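Local coordinates for spindle pole body-associated protein VIK1 (Saccharomyces cerevisiae, PDB 2O0A) that recruits the minus end-directed motor KAR3 to microtubules and, as its heterodimer partner, cross-links anti-parallel microtubules, at residues V70-F75 and G105-S110; Q78-Y83 and F94-L99; I156-E161 and A252-K257; H163-D168 and K256-D261. All coordinates share one frame; numbering follows the deposited sequence.

Interaction 1: residues V70-F75 and G105-S110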
loop_
_atom_site.group_PDB
_atom_site.type_symbol
_atom_site.label_atom_id
_atom_site.label_comp_id
_atom_site.label_asym_id
_atom_site.label_seq_id
_atom_site.Cartn_x
_atom_site.Cartn_y
_atom_site.Cartn_z
ATOM N N VAL A 70 1.559 1.074 16.917
ATOM C CA VAL A 70 0.486 0.756 15.970
ATOM C C VAL A 70 0.795 -0.570 15.265
ATOM O O VAL A 70 1.683 -0.642 14.414
ATOM C CB VAL A 70 0.289 1.912 14.940
ATOM C CG1 VAL A 70 -0.826 1.581 13.964
ATOM C CG2 VAL A 70 0.016 3.243 15.643
ATOM N N SER A 71 0.079 -1.631 15.657
ATOM C CA SER A 71 0.191 -2.952 15.024
ATOM C C SER A 71 -0.362 -2.869 13.616
ATOM O O SER A 71 -1.066 -1.912 13.302
ATOM C CB SER A 71 -0.649 -3.969 15.778
ATOM O OG SER A 71 -2.028 -3.629 15.685
ATOM N N GLU A 72 -0.094 -3.890 12.811
ATOM C CA GLU A 72 -0.598 -3.877 11.426
ATOM C C GLU A 72 -2.123 -3.828 11.345
ATOM O O GLU A 72 -2.670 -3.091 10.547
ATOM C CB GLU A 72 0.091 -4.942 10.575
ATOM C CG GLU A 72 1.544 -4.461 10.462
ATOM C CD GLU A 72 2.541 -5.397 9.855
ATOM O OE1 GLU A 72 2.185 -6.537 9.510
ATOM O OE2 GLU A 72 3.720 -4.966 9.743
ATOM N N ASP A 73 -2.811 -4.537 12.235
ATOM C CA ASP A 73 -4.275 -4.430 12.292
ATOM C C ASP A 73 -4.746 -3.003 12.608
ATOM O O ASP A 73 -5.724 -2.513 12.011
ATOM C CB ASP A 73 -4.828 -5.375 13.357
ATOM C CG ASP A 73 -4.704 -6.838 12.993
ATOM O OD1 ASP A 73 -4.527 -7.194 11.802
ATOM O OD2 ASP A 73 -4.818 -7.662 13.929
ATOM N N LYS A 74 -4.086 -2.342 13.567
ATOM C CA LYS A 74 -4.415 -0.953 13.916
ATOM C C LYS A 74 -4.039 0.029 12.805
ATOM O O LYS A 74 -4.730 1.033 12.573
ATOM C CB LYS A 74 -3.733 -0.561 15.234
ATOM C CG LYS A 74 -4.183 0.789 15.750
ATOM C CD LYS A 74 -3.720 1.030 17.179
ATOM C CE LYS A 74 -4.550 0.211 18.154
ATOM N NZ LYS A 74 -5.986 0.617 18.168
ATOM N N PHE A 75 -2.957 -0.273 12.087
ATOM C CA PHE A 75 -2.615 0.545 10.915
ATOM C C PHE A 75 -3.830 0.642 9.992
ATOM O O PHE A 75 -4.207 1.720 9.560
ATOM C CB PHE A 75 -1.407 0.013 10.121
ATOM C CG PHE A 75 -1.244 0.714 8.804
ATOM C CD1 PHE A 75 -0.656 1.971 8.746
ATOM C CD2 PHE A 75 -1.736 0.148 7.629
ATOM C CE1 PHE A 75 -0.547 2.651 7.533
ATOM C CE2 PHE A 75 -1.633 0.818 6.413
ATOM C CZ PHE A 75 -1.033 2.078 6.374
ATOM N N GLY A 105 4.810 -10.369 5.014
ATOM C CA GLY A 105 3.543 -11.098 4.891
ATOM C C GLY A 105 2.482 -10.703 5.902
ATOM O O GLY A 105 1.280 -10.770 5.611
ATOM N N SER A 106 2.899 -10.289 7.098
ATOM C CA SER A 106 1.943 -9.916 8.131
ATOM C C SER A 106 1.086 -8.714 7.712
ATOM O O SER A 106 -0.092 -8.619 8.080
ATOM C CB SER A 106 2.652 -9.628 9.464
ATOM O OG SER A 106 3.501 -8.513 9.325
ATOM N N LEU A 107 1.678 -7.798 6.944
ATOM C CA LEU A 107 0.935 -6.627 6.457
ATOM C C LEU A 107 -0.143 -7.055 5.471
ATOM O O LEU A 107 -1.291 -6.576 5.524
ATOM C CB LEU A 107 1.874 -5.598 5.817
ATOM C CG LEU A 107 1.201 -4.263 5.497
ATOM C CD1 LEU A 107 0.898 -3.444 6.794
ATOM C CD2 LEU A 107 2.058 -3.451 4.539
ATOM N N ARG A 108 0.231 -7.969 4.579
ATOM C CA ARG A 108 -0.689 -8.554 3.617
ATOM C C ARG A 108 -1.868 -9.251 4.309
ATOM O O ARG A 108 -3.027 -9.023 3.961
ATOM C CB ARG A 108 0.071 -9.518 2.698
ATOM C CG ARG A 108 -0.777 -10.042 1.548
ATOM C CD ARG A 108 -0.092 -11.214 0.864
ATOM N NE ARG A 108 1.280 -10.878 0.546
ATOM C CZ ARG A 108 2.366 -11.591 0.852
ATOM N NH1 ARG A 108 2.315 -12.787 1.436
ATOM N NH2 ARG A 108 3.543 -11.110 0.507
ATOM N N GLU A 109 -1.545 -10.062 5.320
ATOM C CA GLU A 109 -2.524 -10.764 6.141
ATOM C C GLU A 109 -3.492 -9.769 6.788
ATOM O O GLU A 109 -4.713 -9.916 6.706
ATOM C CB GLU A 109 -1.753 -11.516 7.225
ATOM C CG GLU A 109 -2.562 -12.353 8.182
ATOM C CD GLU A 109 -1.668 -13.118 9.150
ATOM O OE1 GLU A 109 -0.865 -12.484 9.873
ATOM O OE2 GLU A 109 -1.765 -14.361 9.179
ATOM N N SER A 110 -2.925 -8.737 7.408
ATOM C CA SER A 110 -3.717 -7.718 8.088
ATOM C C SER A 110 -4.623 -6.963 7.130
ATOM O O SER A 110 -5.762 -6.643 7.473
ATOM C CB SER A 110 -2.810 -6.753 8.854
ATOM O OG SER A 110 -2.222 -7.460 9.945
HETATM O O HOH W 1 -6.539 -6.403 10.125
#
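Val70 leads into the helix, and its carbonyl oxygen accepts a hydrogen bond from Tyr31. Ser71 is the N-cap of helix 72-89: its OG accepts from Lys74 N at 3.2 Å. Glu72, in the first turn, makes the largest share of the contact. Its CB lies against Ser110, and its chain runs extended beyond CG, crossing Leu107 at about a right angle, with CG 3.9 Å from Leu107 CD1. The carboxylate ends over the start of helix 105-116. Ser106 OG donates a very short bond of 2.4 Å to Glu72 OE1, which takes it on its syn lone pair. Two helix beginnings thus meet side by side in a kinesin-like motor domain that lacks a nucleotide-binding site. The N-terminal end of helix 105-116 would tend to stabilise the charged form of Glu72. Asp73 reaches the next turn of that helix. Its OD1 lies 3.0 Å from Ser110 OG, a hydrogen bond that is not settled because the hydroxyl proton has another acceptor nearby. A water gives a firmer bridge, donating to Asp73 OD1 at 2.7 Å and to Ser110 O at 2.8 Å. Phe75 turns inward, where its ring meets Tyr31 and packs on Leu267 of strand 265-270.

Interaction 2: residues Q78-Y83 and F94-L99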
loop_
_atom_site.group_PDB
_atom_site.type_symbol
_atom_site.label_atom_id
_atom_site.label_comp_id
_atom_site.label_asym_id
_atom_site.label_seq_id
_atom_site.Cartn_x
_atom_site.Cartn_y
_atom_site.Cartn_z
ATOM N N GLN A 78 -7.052 2.381 11.943
ATOM C CA GLN A 78 -6.818 3.736 12.452
ATOM C C GLN A 78 -6.212 4.671 11.411
ATOM O O GLN A 78 -6.610 5.833 11.291
ATOM C CB GLN A 78 -5.916 3.640 13.690
ATOM C CG GLN A 78 -5.420 4.939 14.303
ATOM C CD GLN A 78 -4.590 4.652 15.542
ATOM O OE1 GLN A 78 -5.097 4.105 16.531
ATOM N NE2 GLN A 78 -3.315 4.994 15.491
ATOM N N GLU A 79 -5.225 4.176 10.682
ATOM C CA GLU A 79 -4.410 5.060 9.859
ATOM C C GLU A 79 -4.814 5.056 8.398
ATOM O O GLU A 79 -4.664 6.072 7.721
ATOM C CB GLU A 79 -2.927 4.678 9.962
ATOM C CG GLU A 79 -2.329 4.781 11.393
ATOM C CD GLU A 79 -2.355 6.205 11.948
ATOM O OE1 GLU A 79 -2.421 7.170 11.154
ATOM O OE2 GLU A 79 -2.290 6.335 13.194
ATOM N N TYR A 80 -5.329 3.916 7.923
ATOM C CA TYR A 80 -5.619 3.731 6.499
ATOM C C TYR A 80 -7.111 3.843 6.159
ATOM O O TYR A 80 -7.458 4.206 5.027
ATOM C CB TYR A 80 -5.087 2.348 6.101
ATOM C CG TYR A 80 -5.307 1.960 4.670
ATOM C CD1 TYR A 80 -4.529 2.501 3.647
ATOM C CD2 TYR A 80 -6.274 1.006 4.342
ATOM C CE1 TYR A 80 -4.723 2.121 2.337
ATOM C CE2 TYR A 80 -6.462 0.625 3.029
ATOM C CZ TYR A 80 -5.692 1.174 2.046
ATOM O OH TYR A 80 -5.914 0.782 0.753
ATOM N N SER A 81 -7.968 3.566 7.132
ATOM C CA SER A 81 -9.400 3.396 6.856
ATOM C C SER A 81 -10.108 4.644 6.317
ATOM O O SER A 81 -11.035 4.524 5.523
ATOM C CB SER A 81 -10.141 2.867 8.089
ATOM O OG SER A 81 -10.162 3.846 9.095
ATOM N N VAL A 82 -9.695 5.840 6.726
ATOM C CA VAL A 82 -10.329 7.051 6.186
ATOM C C VAL A 82 -10.126 7.186 4.661
ATOM O O VAL A 82 -11.073 7.457 3.906
ATOM C CB VAL A 82 -9.851 8.320 6.932
ATOM C CG1 VAL A 82 -10.449 9.557 6.299
ATOM C CG2 VAL A 82 -10.207 8.235 8.424
ATOM N N TYR A 83 -8.891 6.973 4.210
ATOM C CA TYR A 83 -8.585 6.940 2.784
ATOM C C TYR A 83 -9.373 5.836 2.063
ATOM O O TYR A 83 -9.991 6.067 1.016
ATOM C CB TYR A 83 -7.086 6.713 2.630
ATOM C CG TYR A 83 -6.618 6.270 1.268
ATOM C CD1 TYR A 83 -6.516 7.178 0.220
ATOM C CD2 TYR A 83 -6.269 4.931 1.019
ATOM C CE1 TYR A 83 -6.070 6.792 -1.032
ATOM C CE2 TYR A 83 -5.810 4.524 -0.232
ATOM C CZ TYR A 83 -5.708 5.458 -1.259
ATOM O OH TYR A 83 -5.250 5.117 -2.495
ATOM N N PHE A 94 -8.359 2.612 -6.684
ATOM C CA PHE A 94 -7.338 3.110 -5.783
ATOM C C PHE A 94 -6.297 2.068 -5.445
ATOM O O PHE A 94 -6.421 0.913 -5.803
ATOM C CB PHE A 94 -7.954 3.731 -4.518
ATOM C CG PHE A 94 -8.668 2.761 -3.587
ATOM C CD1 PHE A 94 -8.189 2.569 -2.298
ATOM C CD2 PHE A 94 -9.853 2.096 -3.971
ATOM C CE1 PHE A 94 -8.833 1.724 -1.398
ATOM C CE2 PHE A 94 -10.528 1.257 -3.077
ATOM C CZ PHE A 94 -10.009 1.063 -1.779
ATOM N N ASN A 95 -5.260 2.497 -4.740
ATOM C CA ASN A 95 -4.165 1.580 -4.453
ATOM C C ASN A 95 -3.513 1.815 -3.114
ATOM O O ASN A 95 -3.725 2.845 -2.456
ATOM C CB ASN A 95 -3.126 1.592 -5.592
ATOM C CG ASN A 95 -2.314 2.866 -5.650
ATOM O OD1 ASN A 95 -1.637 3.244 -4.689
ATOM N ND2 ASN A 95 -2.344 3.537 -6.810
ATOM N N LEU A 96 -2.742 0.805 -2.707
ATOM C CA LEU A 96 -1.807 0.906 -1.603
ATOM C C LEU A 96 -0.503 0.332 -2.124
ATOM O O LEU A 96 -0.432 -0.841 -2.480
ATOM C CB LEU A 96 -2.329 0.111 -0.396
ATOM C CG LEU A 96 -1.390 -0.065 0.797
ATOM C CD1 LEU A 96 -0.867 1.277 1.288
ATOM C CD2 LEU A 96 -2.058 -0.857 1.940
ATOM N N ILE A 97 0.517 1.182 -2.218
ATOM C CA ILE A 97 1.821 0.768 -2.738
ATOM C C ILE A 97 2.784 0.718 -1.557
ATOM O O ILE A 97 3.137 1.762 -1.005
ATOM C CB ILE A 97 2.311 1.728 -3.846
ATOM C CG1 ILE A 97 1.345 1.650 -5.029
ATOM C CG2 ILE A 97 3.762 1.356 -4.285
ATOM C CD1 ILE A 97 1.490 2.771 -6.052
ATOM N N SER A 98 3.159 -0.506 -1.165
ATOM C CA SER A 98 3.929 -0.735 0.046
ATOM C C SER A 98 5.378 -1.099 -0.297
ATOM O O SER A 98 5.610 -2.064 -1.025
ATOM C CB SER A 98 3.271 -1.830 0.891
ATOM O OG SER A 98 4.010 -2.047 2.091
ATOM N N LEU A 99 6.315 -0.301 0.220
ATOM C CA LEU A 99 7.755 -0.535 0.047
ATOM C C LEU A 99 8.331 -1.072 1.340
ATOM O O LEU A 99 8.137 -0.492 2.422
ATOM C CB LEU A 99 8.454 0.786 -0.309
ATOM C CG LEU A 99 8.362 1.284 -1.755
ATOM C CD1 LEU A 99 6.946 1.546 -2.200
ATOM C CD2 LEU A 99 9.209 2.536 -1.951
#
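Tyr83 OH donates a hydrogen bond of 2.7 Å to Asn95 O, which ties helix 78-83 to strand 94-99. The hydroxyl lies in the carbonyl plane, on a lone pair, with a C=O to donor angle of 141°. The same ring forms an offset edge-to-face pair with Phe94. The edge of Phe94 is turned toward the face of Tyr83, the planes stand at 75°, and the centroids are 5.7 Å apart. Their closest carbons are Tyr83 CE2 and Phe94 CD1, at 3.7 Å. Tyr80 lies next to Tyr83 and crosses Phe94 and Leu96 obliquely. Its OH touches Phe94 CE1 at 3.7 Å and Leu96 CB at 3.8 Å, while its CE1 packs on the methyls of Leu96. Both tyrosines have CG anti to the backbone N, so both rings reach from the helix across to the strand. Phe94 takes the crowded position between N and carbonyl carbon (chi1 67°), which brings its ring beside Tyr83. Asn95 points the other way, and its amide bonds to Thr262, Ser264 and Phe265 N. Phe265 also meets both tyrosine rings. Residues 78-83 of helix 72-89 thus run nearly antiparallel to a central strand of the motor-domain sheet, which is flanked by parallel strands 221-228 and 265-270.

Interaction 3: residues I156-E161 and A252-K257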
loop_
_atom_site.group_PDB
_atom_site.type_symbol
_atom_site.label_atom_id
_atom_site.label_comp_id
_atom_site.label_asym_id
_atom_site.label_seq_id
_atom_site.Cartn_x
_atom_site.Cartn_y
_atom_site.Cartn_z
ATOM N N ILE A 156 0.883 -15.946 -15.731
ATOM C CA ILE A 156 -0.196 -14.954 -15.714
ATOM C C ILE A 156 -0.002 -13.929 -16.832
ATOM O O ILE A 156 1.118 -13.747 -17.338
ATOM C CB ILE A 156 -0.331 -14.231 -14.330
ATOM C CG1 ILE A 156 0.838 -13.266 -14.073
ATOM C CG2 ILE A 156 -0.476 -15.245 -13.211
ATOM C CD1 ILE A 156 0.522 -11.818 -14.446
ATOM N N LYS A 157 -1.092 -13.270 -17.212
ATOM C CA LYS A 157 -1.050 -12.224 -18.229
ATOM C C LYS A 157 -1.730 -10.954 -17.722
ATOM O O LYS A 157 -2.675 -11.019 -16.931
ATOM C CB LYS A 157 -1.708 -12.697 -19.532
ATOM C CG LYS A 157 -1.109 -13.965 -20.130
ATOM C CD LYS A 157 -1.778 -14.300 -21.455
ATOM C CE LYS A 157 -1.707 -15.783 -21.745
ATOM N NZ LYS A 157 -2.504 -16.168 -22.941
ATOM N N LEU A 158 -1.232 -9.805 -18.169
ATOM C CA LEU A 158 -1.815 -8.517 -17.809
ATOM C C LEU A 158 -2.377 -7.814 -19.031
ATOM O O LEU A 158 -1.769 -7.835 -20.104
ATOM C CB LEU A 158 -0.785 -7.609 -17.132
ATOM C CG LEU A 158 -0.052 -8.043 -15.860
ATOM C CD1 LEU A 158 0.953 -6.975 -15.502
ATOM C CD2 LEU A 158 -0.992 -8.320 -14.680
ATOM N N LYS A 159 -3.546 -7.210 -18.851
ATOM C CA LYS A 159 -4.217 -6.443 -19.894
ATOM C C LYS A 159 -4.581 -5.055 -19.368
ATOM O O LYS A 159 -5.329 -4.912 -18.395
ATOM C CB LYS A 159 -5.460 -7.196 -20.392
ATOM C CG LYS A 159 -6.292 -6.462 -21.448
ATOM C CD LYS A 159 -5.706 -6.603 -22.855
ATOM C CE LYS A 159 -6.021 -7.960 -23.483
ATOM N NZ LYS A 159 -7.459 -8.111 -23.849
ATOM N N PHE A 160 -4.048 -4.027 -20.025
ATOM C CA PHE A 160 -4.299 -2.656 -19.611
ATOM C C PHE A 160 -5.564 -2.115 -20.245
ATOM O O PHE A 160 -5.635 -1.931 -21.463
ATOM C CB PHE A 160 -3.092 -1.769 -19.909
ATOM C CG PHE A 160 -1.899 -2.079 -19.056
ATOM C CD1 PHE A 160 -1.748 -1.480 -17.813
ATOM C CD2 PHE A 160 -0.935 -2.988 -19.486
ATOM C CE1 PHE A 160 -0.650 -1.767 -17.016
ATOM C CE2 PHE A 160 0.166 -3.284 -18.688
ATOM C CZ PHE A 160 0.306 -2.673 -17.450
ATOM N N GLU A 161 -6.569 -1.891 -19.409
ATOM C CA GLU A 161 -7.844 -1.361 -19.859
ATOM C C GLU A 161 -7.829 0.152 -19.708
ATOM O O GLU A 161 -6.848 0.715 -19.220
ATOM C CB GLU A 161 -8.995 -1.989 -19.071
ATOM C CG GLU A 161 -9.092 -3.504 -19.221
ATOM C CD GLU A 161 -10.359 -4.091 -18.614
ATOM O OE1 GLU A 161 -10.691 -5.246 -18.956
ATOM O OE2 GLU A 161 -11.026 -3.409 -17.806
ATOM N N ALA A 252 7.085 -1.634 -14.791
ATOM C CA ALA A 252 7.025 -0.184 -14.967
ATOM C C ALA A 252 5.670 0.245 -15.502
ATOM O O ALA A 252 5.124 1.268 -15.078
ATOM C CB ALA A 252 8.141 0.293 -15.892
ATOM N N LEU A 253 5.116 -0.544 -16.422
ATOM C CA LEU A 253 3.807 -0.238 -17.005
ATOM C C LEU A 253 2.686 -0.310 -15.960
ATOM O O LEU A 253 1.798 0.547 -15.937
ATOM C CB LEU A 253 3.512 -1.138 -18.214
ATOM C CG LEU A 253 4.367 -0.915 -19.476
ATOM C CD1 LEU A 253 3.947 -1.869 -20.581
ATOM C CD2 LEU A 253 4.320 0.522 -19.990
ATOM N N VAL A 254 2.733 -1.318 -15.087
ATOM C CA VAL A 254 1.772 -1.403 -13.968
ATOM C C VAL A 254 1.834 -0.168 -13.058
ATOM O O VAL A 254 0.812 0.466 -12.777
ATOM C CB VAL A 254 1.984 -2.677 -13.115
ATOM C CG1 VAL A 254 1.151 -2.611 -11.821
ATOM C CG2 VAL A 254 1.618 -3.901 -13.907
ATOM N N LEU A 255 3.043 0.164 -12.613
ATOM C CA LEU A 255 3.254 1.290 -11.709
ATOM C C LEU A 255 2.841 2.617 -12.348
ATOM O O LEU A 255 2.141 3.423 -11.742
ATOM C CB LEU A 255 4.704 1.323 -11.233
ATOM C CG LEU A 255 5.050 0.169 -10.288
ATOM C CD1 LEU A 255 6.559 0.037 -10.138
ATOM C CD2 LEU A 255 4.389 0.407 -8.951
ATOM N N LYS A 256 3.216 2.809 -13.606
ATOM C CA LYS A 256 2.810 4.024 -14.304
ATOM C C LYS A 256 1.307 4.134 -14.434
ATOM O O LYS A 256 0.747 5.221 -14.265
ATOM C CB LYS A 256 3.434 4.075 -15.692
ATOM C CG LYS A 256 4.882 4.455 -15.656
ATOM C CD LYS A 256 5.568 4.183 -16.987
ATOM C CE LYS A 256 7.049 4.472 -16.876
ATOM N NZ LYS A 256 7.341 5.926 -16.719
ATOM N N LYS A 257 0.659 3.015 -14.754
ATOM C CA LYS A 257 -0.790 2.974 -14.890
ATOM C C LYS A 257 -1.488 3.292 -13.576
ATOM O O LYS A 257 -2.437 4.054 -13.541
ATOM C CB LYS A 257 -1.261 1.609 -15.410
ATOM C CG LYS A 257 -2.780 1.499 -15.536
ATOM C CD LYS A 257 -3.309 2.406 -16.636
ATOM C CE LYS A 257 -4.625 1.907 -17.159
ATOM N NZ LYS A 257 -4.972 2.636 -18.410
#
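The Phe160 ring fills the apolar centre between strand 157-160 and helix 252-257. Its CG is anti to the carbonyl carbon (chi1 -69°), which sends the ring toward the helix. The tip leads: CZ lies 3.6 Å from Leu253 CB, and the backbone of Val254 meets the ring edge. Phe160 CE1 approaches Leu253 O at 3.5 Å. Beside it, Leu158 CD1 presses on Val254 CG2 at 3.5 Å, the two side chains crossing at about a right angle. Further out, Lys257 runs past Phe160 in the opposite direction. Its CB is 3.8 Å from Phe160 CE1, and its CG also touches the ring. The chain bends at chi2 (68°) and then reaches the polar edge. There Lys257 NZ donates a bond of 2.8 Å to Glu161 O, nearly along the C=O axis at 164°. Lys162 O accepts a second bond from this ammonium. An alanine in place of Lys257 would remove the ammonium and the chain beyond CB, and would probably loosen the turn after the strand, whose two carbonyls share that donor. The strand forms a two-stranded antiparallel sheet with 165-168. Leu158 also rests on Leu135 of strand 126-136. Val254 packs on Ile200 of strand 197-207, and helix 231-243 covers Leu255.

Interaction 4: residues H163-D168 and K256-D261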
loop_
_atom_site.group_PDB
_atom_site.type_symbol
_atom_site.label_atom_id
_atom_site.label_comp_id
_atom_site.label_asym_id
_atom_site.label_seq_id
_atom_site.Cartn_x
_atom_site.Cartn_y
_atom_site.Cartn_z
ATOM N N HIS A 163 -9.257 2.167 -17.617
ATOM C CA HIS A 163 -9.173 2.636 -16.227
ATOM C C HIS A 163 -8.791 1.545 -15.211
ATOM O O HIS A 163 -8.883 1.757 -13.993
ATOM C CB HIS A 163 -10.503 3.280 -15.822
ATOM C CG HIS A 163 -10.781 4.576 -16.518
ATOM N ND1 HIS A 163 -11.555 4.660 -17.655
ATOM C CD2 HIS A 163 -10.382 5.839 -16.239
ATOM C CE1 HIS A 163 -11.624 5.920 -18.046
ATOM N NE2 HIS A 163 -10.922 6.656 -17.204
ATOM N N SER A 164 -8.361 0.390 -15.716
ATOM C CA SER A 164 -8.046 -0.762 -14.858
ATOM C C SER A 164 -6.875 -1.576 -15.397
ATOM O O SER A 164 -6.368 -1.310 -16.485
ATOM C CB SER A 164 -9.277 -1.659 -14.702
ATOM O OG SER A 164 -9.504 -2.423 -15.877
ATOM N N ILE A 165 -6.429 -2.551 -14.607
ATOM C CA ILE A 165 -5.519 -3.581 -15.095
ATOM C C ILE A 165 -6.229 -4.915 -14.918
ATOM O O ILE A 165 -6.660 -5.257 -13.805
ATOM C CB ILE A 165 -4.173 -3.626 -14.333
ATOM C CG1 ILE A 165 -3.457 -2.267 -14.391
ATOM C CG2 ILE A 165 -3.271 -4.739 -14.899
ATOM C CD1 ILE A 165 -2.295 -2.142 -13.439
ATOM N N SER A 166 -6.384 -5.645 -16.021
ATOM C CA SER A 166 -6.941 -6.988 -15.997
ATOM C C SER A 166 -5.843 -8.004 -15.773
ATOM O O SER A 166 -4.824 -8.015 -16.472
ATOM C CB SER A 166 -7.662 -7.296 -17.315
ATOM O OG SER A 166 -8.755 -6.417 -17.457
ATOM N N LEU A 167 -6.057 -8.847 -14.772
ATOM C CA LEU A 167 -5.158 -9.945 -14.483
ATOM C C LEU A 167 -5.795 -11.222 -15.002
ATOM O O LEU A 167 -6.937 -11.544 -14.662
ATOM C CB LEU A 167 -4.901 -10.049 -12.970
ATOM C CG LEU A 167 -3.867 -9.140 -12.287
ATOM C CD1 LEU A 167 -4.112 -7.649 -12.494
ATOM C CD2 LEU A 167 -3.839 -9.459 -10.802
ATOM N N ASP A 168 -5.068 -11.922 -15.866
ATOM C CA ASP A 168 -5.443 -13.257 -16.266
ATOM C C ASP A 168 -4.725 -14.155 -15.276
ATOM O O ASP A 168 -3.550 -14.493 -15.454
ATOM C CB ASP A 168 -4.991 -13.513 -17.708
ATOM C CG ASP A 168 -5.285 -14.912 -18.187
ATOM O OD1 ASP A 168 -5.834 -15.743 -17.429
ATOM O OD2 ASP A 168 -4.950 -15.182 -19.365
ATOM N N LYS A 256 3.216 2.809 -13.606
ATOM C CA LYS A 256 2.810 4.024 -14.304
ATOM C C LYS A 256 1.307 4.134 -14.434
ATOM O O LYS A 256 0.747 5.221 -14.265
ATOM C CB LYS A 256 3.434 4.075 -15.692
ATOM C CG LYS A 256 4.882 4.455 -15.656
ATOM C CD LYS A 256 5.568 4.183 -16.987
ATOM C CE LYS A 256 7.049 4.472 -16.876
ATOM N NZ LYS A 256 7.341 5.926 -16.719
ATOM N N LYS A 257 0.659 3.015 -14.754
ATOM C CA LYS A 257 -0.790 2.974 -14.890
ATOM C C LYS A 257 -1.488 3.292 -13.576
ATOM O O LYS A 257 -2.437 4.054 -13.541
ATOM C CB LYS A 257 -1.261 1.609 -15.410
ATOM C CG LYS A 257 -2.780 1.499 -15.536
ATOM C CD LYS A 257 -3.309 2.406 -16.636
ATOM C CE LYS A 257 -4.625 1.907 -17.159
ATOM N NZ LYS A 257 -4.972 2.636 -18.410
ATOM N N LEU A 258 -1.014 2.706 -12.477
ATOM C CA LEU A 258 -1.664 2.964 -11.197
ATOM C C LEU A 258 -1.493 4.399 -10.712
ATOM O O LEU A 258 -2.420 5.013 -10.197
ATOM C CB LEU A 258 -1.147 1.986 -10.147
ATOM C CG LEU A 258 -1.545 0.533 -10.376
ATOM C CD1 LEU A 258 -0.946 -0.291 -9.251
ATOM C CD2 LEU A 258 -3.068 0.382 -10.411
ATOM N N ILE A 259 -0.291 4.935 -10.884
ATOM C CA ILE A 259 -0.009 6.299 -10.458
ATOM C C ILE A 259 -0.837 7.310 -11.269
ATOM O O ILE A 259 -1.363 8.276 -10.723
ATOM C CB ILE A 259 1.496 6.595 -10.580
ATOM C CG1 ILE A 259 2.264 5.788 -9.522
ATOM C CG2 ILE A 259 1.772 8.115 -10.496
ATOM C CD1 ILE A 259 3.754 5.564 -9.819
ATOM N N SER A 260 -0.970 7.062 -12.567
ATOM C CA SER A 260 -1.702 8.000 -13.422
ATOM C C SER A 260 -3.223 7.907 -13.325
ATOM O O SER A 260 -3.912 8.927 -13.420
ATOM C CB SER A 260 -1.245 7.906 -14.884
ATOM O OG SER A 260 -1.572 6.661 -15.453
ATOM N N ASP A 261 -3.739 6.698 -13.100
ATOM C CA ASP A 261 -5.164 6.427 -13.311
ATOM C C ASP A 261 -5.947 5.939 -12.100
ATOM O O ASP A 261 -7.153 5.688 -12.207
ATOM C CB ASP A 261 -5.335 5.436 -14.470
ATOM C CG ASP A 261 -4.838 5.993 -15.806
ATOM O OD1 ASP A 261 -4.495 7.193 -15.886
ATOM O OD2 ASP A 261 -4.799 5.225 -16.785
HETATM O O HOH W 2 -9.285 4.129 -12.742
#
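Ile165 has CG1 anti to the carbonyl carbon (chi1 -57°), and chi2 is extended, so CD1 reaches out to the helix. Leu258 also has CG anti to its carbonyl carbon (chi1 -67°), which brings its methyl end nearer the strand. The two side chains cross at about a right angle and meet tip to tip, Ile165 CD1 lying 4.0 Å from Leu258 CD2. Ile165 CG1 also faces the aliphatic stem of Lys257, with Lys257 CG at 4.0 Å, and the two chains slide past each other in opposite directions. Farther along the lysine, its CE comes to 3.7 Å from Ser164 O. The ammonium then turns to its own helix. Lys257 NZ makes a salt bridge to Asp261 OD2 at 3.1 Å, one helical turn on, and meets that oxygen nearly along its C-O axis, while the same ammonium also holds Glu161 O. A methionine in place of Lys257 has no charge to pair with Asp261, and the end of the helix would probably be held less firmly to the turn. A water joins the last residue of the helix to the loop before the strand, donating to His163 O and to Asp261 O, each at 2.7 Å. Around them, Tyr224 OH is hydrogen-bonded to Ile165 N, and Leu258 packs on Tyr224 and Ile226 of strand 221-228. A helix end packs here against the second strand of a beta hairpin: the C-terminal end of helix 250-261 rests on strand 165-168 of the antiparallel hairpin 157-168, at the side of the kinesin-like motor fold.

Overall arrangement
Interactions 1 and 2 share helix 72-89 and touch, Phe75 O lying 3.0 Å from Tyr80 N. Interaction 2 is nested in the chain loop closed by interaction 1. It lies nearest the centre of the domain and is wholly buried and aromatic. Interaction 1 is also largely buried but polar, built on carboxylates and serine hydroxyls. Interactions 3 and 4 lie across the chain's centre from interaction 1. They share helix 250-261, including Lys257, and each uses one strand of the same hairpin. Interaction 3 is a surface contact of one aromatic ring with a lysine-to-carbonyl bond at its edge, whereas interaction 4 is more buried and mainly aliphatic. Asn95 and Leu258 bring interactions 2 and 4 into touch.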